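PDB 3DM8: nuclear transport factor 2 family protein from Rhodopseudomonas palustris, which is of unknown function but adopts the SnoaL-like, NTF2-type fold and has been proposed to be an isomerase. Local coordinates for residues A[99-108]-A[120-131]. Numbering follows the deposited sequence.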
loop_
_atom_site.group_PDB
_atom_site.type_symbol
_atom_site.label_atom_id
_atom_site.label_comp_id
_atom_site.label_asym_id
_atom_site.label_seq_id
_atom_site.Cartn_x
_atom_site.Cartn_y
_atom_site.Cartn_z
ATOM N N ARG A 99 17.381 16.588 -4.321
ATOM C CA ARG A 99 15.957 16.651 -4.686
ATOM C C ARG A 99 15.050 16.251 -3.472
ATOM O O ARG A 99 15.241 15.195 -2.908
ATOM C CB ARG A 99 15.734 15.702 -5.880
ATOM C CG ARG A 99 14.320 15.706 -6.420
ATOM C CD ARG A 99 13.923 17.130 -6.718
ATOM N NE ARG A 99 12.652 17.197 -7.434
ATOM C CZ ARG A 99 12.166 18.316 -7.963
ATOM N NH1 ARG A 99 12.846 19.443 -7.851
ATOM N NH2 ARG A 99 11.002 18.310 -8.600
ATOM N N PRO A 100 14.084 17.097 -3.057
ATOM C CA PRO A 100 13.144 16.596 -2.075
ATOM C C PRO A 100 12.080 15.708 -2.621
ATOM O O PRO A 100 11.447 15.984 -3.644
ATOM C CB PRO A 100 12.467 17.854 -1.518
ATOM C CG PRO A 100 13.099 18.980 -2.133
ATOM C CD PRO A 100 13.896 18.533 -3.301
ATOM N N ILE A 101 11.843 14.649 -1.882
ATOM C CA ILE A 101 10.898 13.680 -2.330
ATOM C C ILE A 101 10.087 13.210 -1.138
ATOM O O ILE A 101 10.625 12.996 -0.089
ATOM C CB ILE A 101 11.601 12.485 -3.004
ATOM C CG1 ILE A 101 12.366 12.941 -4.258
ATOM C CG2 ILE A 101 10.557 11.351 -3.287
ATOM C CD1 ILE A 101 13.263 11.860 -4.828
ATOM N N SER A 102 8.785 13.135 -1.329
ATOM C CA SER A 102 7.869 12.542 -0.313
ATOM C C SER A 102 7.363 11.219 -0.848
ATOM O O SER A 102 6.972 11.127 -2.021
ATOM C CB SER A 102 6.745 13.544 -0.013
ATOM O OG SER A 102 5.680 12.985 0.733
ATOM N N VAL A 103 7.401 10.186 -0.015
ATOM C CA VAL A 103 7.029 8.822 -0.410
ATOM C C VAL A 103 5.978 8.286 0.537
ATOM O O VAL A 103 6.205 8.261 1.735
ATOM C CB VAL A 103 8.254 7.896 -0.360
ATOM C CG1 VAL A 103 7.909 6.520 -0.886
ATOM C CG2 VAL A 103 9.401 8.488 -1.195
ATOM N N ARG A 104 4.828 7.871 -0.005
ATOM C CA ARG A 104 3.816 7.261 0.813
ATOM C C ARG A 104 3.807 5.747 0.576
ATOM O O ARG A 104 3.739 5.284 -0.568
ATOM C CB ARG A 104 2.439 7.807 0.476
ATOM C CG ARG A 104 1.448 7.212 1.367
ATOM C CD ARG A 104 0.074 7.739 1.123
ATOM N NE ARG A 104 -0.225 8.852 2.038
ATOM C CZ ARG A 104 -0.295 10.122 1.675
ATOM N NH1 ARG A 104 -0.017 10.516 0.438
ATOM N NH2 ARG A 104 -0.579 11.023 2.588
ATOM N N MET A 105 3.920 4.993 1.658
ATOM C CA MET A 105 4.124 3.547 1.556
ATOM C C MET A 105 3.152 2.810 2.477
ATOM O O MET A 105 2.762 3.325 3.506
ATOM C CB MET A 105 5.554 3.161 1.928
ATOM C CG MET A 105 6.649 3.942 1.253
ATOM S SD MET A 105 8.267 3.662 2.095
ATOM C CE MET A 105 8.002 4.503 3.641
ATOM N N ALA A 106 2.797 1.602 2.063
ATOM C CA ALA A 106 2.048 0.652 2.874
ATOM C C ALA A 106 2.901 -0.596 3.028
ATOM O O ALA A 106 3.368 -1.173 2.036
ATOM C CB ALA A 106 0.721 0.310 2.201
ATOM N N LEU A 107 3.117 -0.970 4.279
ATOM C CA LEU A 107 4.068 -2.012 4.699
ATOM C C LEU A 107 3.324 -3.125 5.452
ATOM O O LEU A 107 2.580 -2.858 6.376
ATOM C CB LEU A 107 5.096 -1.319 5.636
ATOM C CG LEU A 107 6.166 -2.144 6.286
ATOM C CD1 LEU A 107 7.152 -2.528 5.181
ATOM C CD2 LEU A 107 6.842 -1.321 7.383
ATOM N N PHE A 108 3.514 -4.365 5.019
ATOM C CA PHE A 108 3.054 -5.538 5.722
ATOM C C PHE A 108 4.213 -6.383 6.125
ATOM O O PHE A 108 5.035 -6.759 5.273
ATOM C CB PHE A 108 2.100 -6.372 4.851
ATOM C CG PHE A 108 0.835 -5.630 4.447
ATOM C CD1 PHE A 108 0.875 -4.614 3.507
ATOM C CD2 PHE A 108 -0.357 -5.962 5.021
ATOM C CE1 PHE A 108 -0.290 -3.941 3.165
ATOM C CE2 PHE A 108 -1.517 -5.272 4.691
ATOM C CZ PHE A 108 -1.447 -4.266 3.739
ATOM N N ARG A 120 6.413 -6.913 2.676
ATOM C CA ARG A 120 5.823 -6.497 1.412
ATOM C C ARG A 120 5.488 -5.027 1.516
ATOM O O ARG A 120 4.905 -4.565 2.511
ATOM C CB ARG A 120 4.545 -7.278 1.101
ATOM C CG ARG A 120 4.722 -8.760 0.790
ATOM C CD ARG A 120 5.540 -8.964 -0.465
ATOM N NE ARG A 120 5.581 -10.355 -0.887
ATOM C CZ ARG A 120 6.501 -11.220 -0.471
ATOM N NH1 ARG A 120 6.501 -12.449 -0.897
ATOM N NH2 ARG A 120 7.434 -10.822 0.341
ATOM N N MET A 121 5.961 -4.288 0.544
ATOM C CA MET A 121 5.717 -2.861 0.469
ATOM C C MET A 121 5.146 -2.447 -0.856
ATOM O O MET A 121 5.661 -2.789 -1.880
ATOM C CB MET A 121 6.995 -2.074 0.721
ATOM C CG MET A 121 6.759 -0.615 0.558
ATOM S SD MET A 121 8.204 0.416 0.720
ATOM C CE MET A 121 8.288 0.106 2.477
ATOM N N VAL A 122 4.063 -1.699 -0.780
ATOM C CA VAL A 122 3.423 -0.995 -1.911
ATOM C C VAL A 122 3.564 0.481 -1.672
ATOM O O VAL A 122 3.239 0.992 -0.610
ATOM C CB VAL A 122 1.895 -1.307 -1.972
ATOM C CG1 VAL A 122 1.277 -0.752 -3.273
ATOM C CG2 VAL A 122 1.709 -2.771 -1.899
ATOM N N LEU A 123 4.000 1.206 -2.687
ATOM C CA LEU A 123 3.976 2.653 -2.607
ATOM C C LEU A 123 3.494 3.347 -3.852
ATOM O O LEU A 123 3.216 2.717 -4.871
ATOM C CB LEU A 123 5.372 3.168 -2.317
ATOM C CG LEU A 123 6.372 2.832 -3.393
ATOM C CD1 LEU A 123 7.312 3.966 -3.490
ATOM C CD2 LEU A 123 7.089 1.539 -3.039
ATOM N N ASP A 124 3.242 4.635 -3.674
ATOM C CA ASP A 124 2.692 5.493 -4.768
ATOM C C ASP A 124 3.859 5.806 -5.696
ATOM O O ASP A 124 4.556 6.821 -5.607
ATOM C CB ASP A 124 1.926 6.721 -4.207
ATOM C CG ASP A 124 1.224 7.541 -5.317
ATOM O OD1 ASP A 124 1.489 7.289 -6.523
ATOM O OD2 ASP A 124 0.509 8.518 -5.001
ATOM N N THR A 125 4.052 4.847 -6.587
ATOM C CA THR A 125 5.206 4.771 -7.458
ATOM C C THR A 125 5.143 5.815 -8.578
ATOM O O THR A 125 6.162 6.315 -8.986
ATOM C CB THR A 125 5.401 3.366 -8.044
ATOM O OG1 THR A 125 4.127 2.887 -8.496
ATOM C CG2 THR A 125 6.033 2.423 -6.960
ATOM N N PHE A 126 3.951 6.164 -9.043
ATOM C CA PHE A 126 3.856 7.194 -10.069
ATOM C C PHE A 126 4.260 8.538 -9.481
ATOM O O PHE A 126 5.056 9.312 -10.070
ATOM C CB PHE A 126 2.456 7.224 -10.727
ATOM C CG PHE A 126 2.340 8.209 -11.875
ATOM C CD1 PHE A 126 2.696 7.830 -13.146
ATOM C CD2 PHE A 126 1.883 9.487 -11.668
ATOM C CE1 PHE A 126 2.619 8.722 -14.188
ATOM C CE2 PHE A 126 1.783 10.394 -12.698
ATOM C CZ PHE A 126 2.143 10.016 -13.961
ATOM N N ASP A 127 3.742 8.830 -8.314
ATOM C CA ASP A 127 4.048 10.099 -7.652
ATOM C C ASP A 127 5.535 10.161 -7.372
ATOM O O ASP A 127 6.192 11.200 -7.588
ATOM C CB ASP A 127 3.262 10.259 -6.365
ATOM C CG ASP A 127 3.372 11.632 -5.803
ATOM O OD1 ASP A 127 3.672 11.746 -4.617
ATOM O OD2 ASP A 127 3.148 12.598 -6.542
ATOM N N LEU A 128 6.100 9.013 -7.000
ATOM C CA LEU A 128 7.552 8.946 -6.683
ATOM C C LEU A 128 8.351 9.270 -7.938
ATOM O O LEU A 128 9.274 10.099 -7.927
ATOM C CB LEU A 128 7.986 7.562 -6.141
ATOM C CG LEU A 128 9.458 7.196 -5.989
ATOM C CD1 LEU A 128 10.284 8.211 -5.169
ATOM C CD2 LEU A 128 9.676 5.740 -5.418
ATOM N N VAL A 129 7.988 8.630 -9.042
ATOM C CA VAL A 129 8.755 8.775 -10.308
ATOM C C VAL A 129 8.633 10.215 -10.772
ATOM O O VAL A 129 9.599 10.817 -11.231
ATOM C CB VAL A 129 8.318 7.784 -11.456
ATOM C CG1 VAL A 129 8.822 8.289 -12.829
ATOM C CG2 VAL A 129 8.800 6.350 -11.188
ATOM N N GLU A 130 7.431 10.771 -10.668
ATOM C CA GLU A 130 7.223 12.148 -11.098
ATOM C C GLU A 130 8.081 13.122 -10.331
ATOM O O GLU A 130 8.697 14.067 -10.900
ATOM C CB GLU A 130 5.772 12.572 -10.986
ATOM C CG GLU A 130 4.920 11.953 -12.073
ATOM C CD GLU A 130 3.958 12.932 -12.732
ATOM O OE1 GLU A 130 3.370 13.789 -12.019
ATOM O OE2 GLU A 130 3.764 12.814 -13.972
ATOM N N GLN A 131 8.117 12.912 -9.024
ATOM C CA GLN A 131 8.906 13.799 -8.152
ATOM C C GLN A 131 10.387 13.676 -8.435
ATOM O O GLN A 131 11.120 14.687 -8.448
ATOM C CB GLN A 131 8.661 13.481 -6.683
ATOM C CG GLN A 131 7.350 13.907 -6.135
ATOM C CD GLN A 131 7.265 13.506 -4.673
ATOM O OE1 GLN A 131 7.844 14.166 -3.795
ATOM N NE2 GLN A 131 6.572 12.407 -4.404
HETATM O O HOH W 1 8.323 16.576 -3.255
HETATM O O HOH W 2 5.083 8.068 -3.214
HETATM O O HOH W 3 0.760 9.611 -2.572
#
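Gln131 OE1 accepts from Ser102 N at 2.8 Å, and a water close to OE1 bridges to Pro100 O. The same amide's NE2 donates to Ser102 O at 2.7 Å, in the carbonyl plane. With both the N-H and the C=O of Ser102 taken up, the carboxamide stands in for a neighbouring strand. Here the hairpin of strands 100-112 and 115-123, in the curved sheet of the NTF2-like fold, splits: strand 115-123 ends, and helix 125-133 runs on antiparallel beside strand 100-112. An amide suits this place because it offers both an acceptor and a donor. Were this glutamine an alanine, Ser102 N and Ser102 O would probably lose both mates and a gap would open between helix and strand. Arg99 NE reaches the helix backbone at Gln131 O (3.1 Å), which lies near its guanidinium plane.

Where the strands still pair, Ala106 and Val122 exchange two backbone bonds, and their small side chains share a face that packs on the second subunit. The last bond between the two backbones, Asp124 N to Arg104 O (3.2 Å), leads into the helix, whose N-cap is Asp124: its OD1 accepts from Asp127 N and from Thr125 OG1 of the second subunit. On the other face of the sheet, Leu128 of the helix meets the strand: its CD1 lies against Ile101 CG2 at 3.7 Å. Farther along, the unbranched methionine chains can bend at their last torsion, with Met105 SD 3.5 Å from Met121 SD and the Met121 CE methyl resting 3.9 Å from Leu107 CD1.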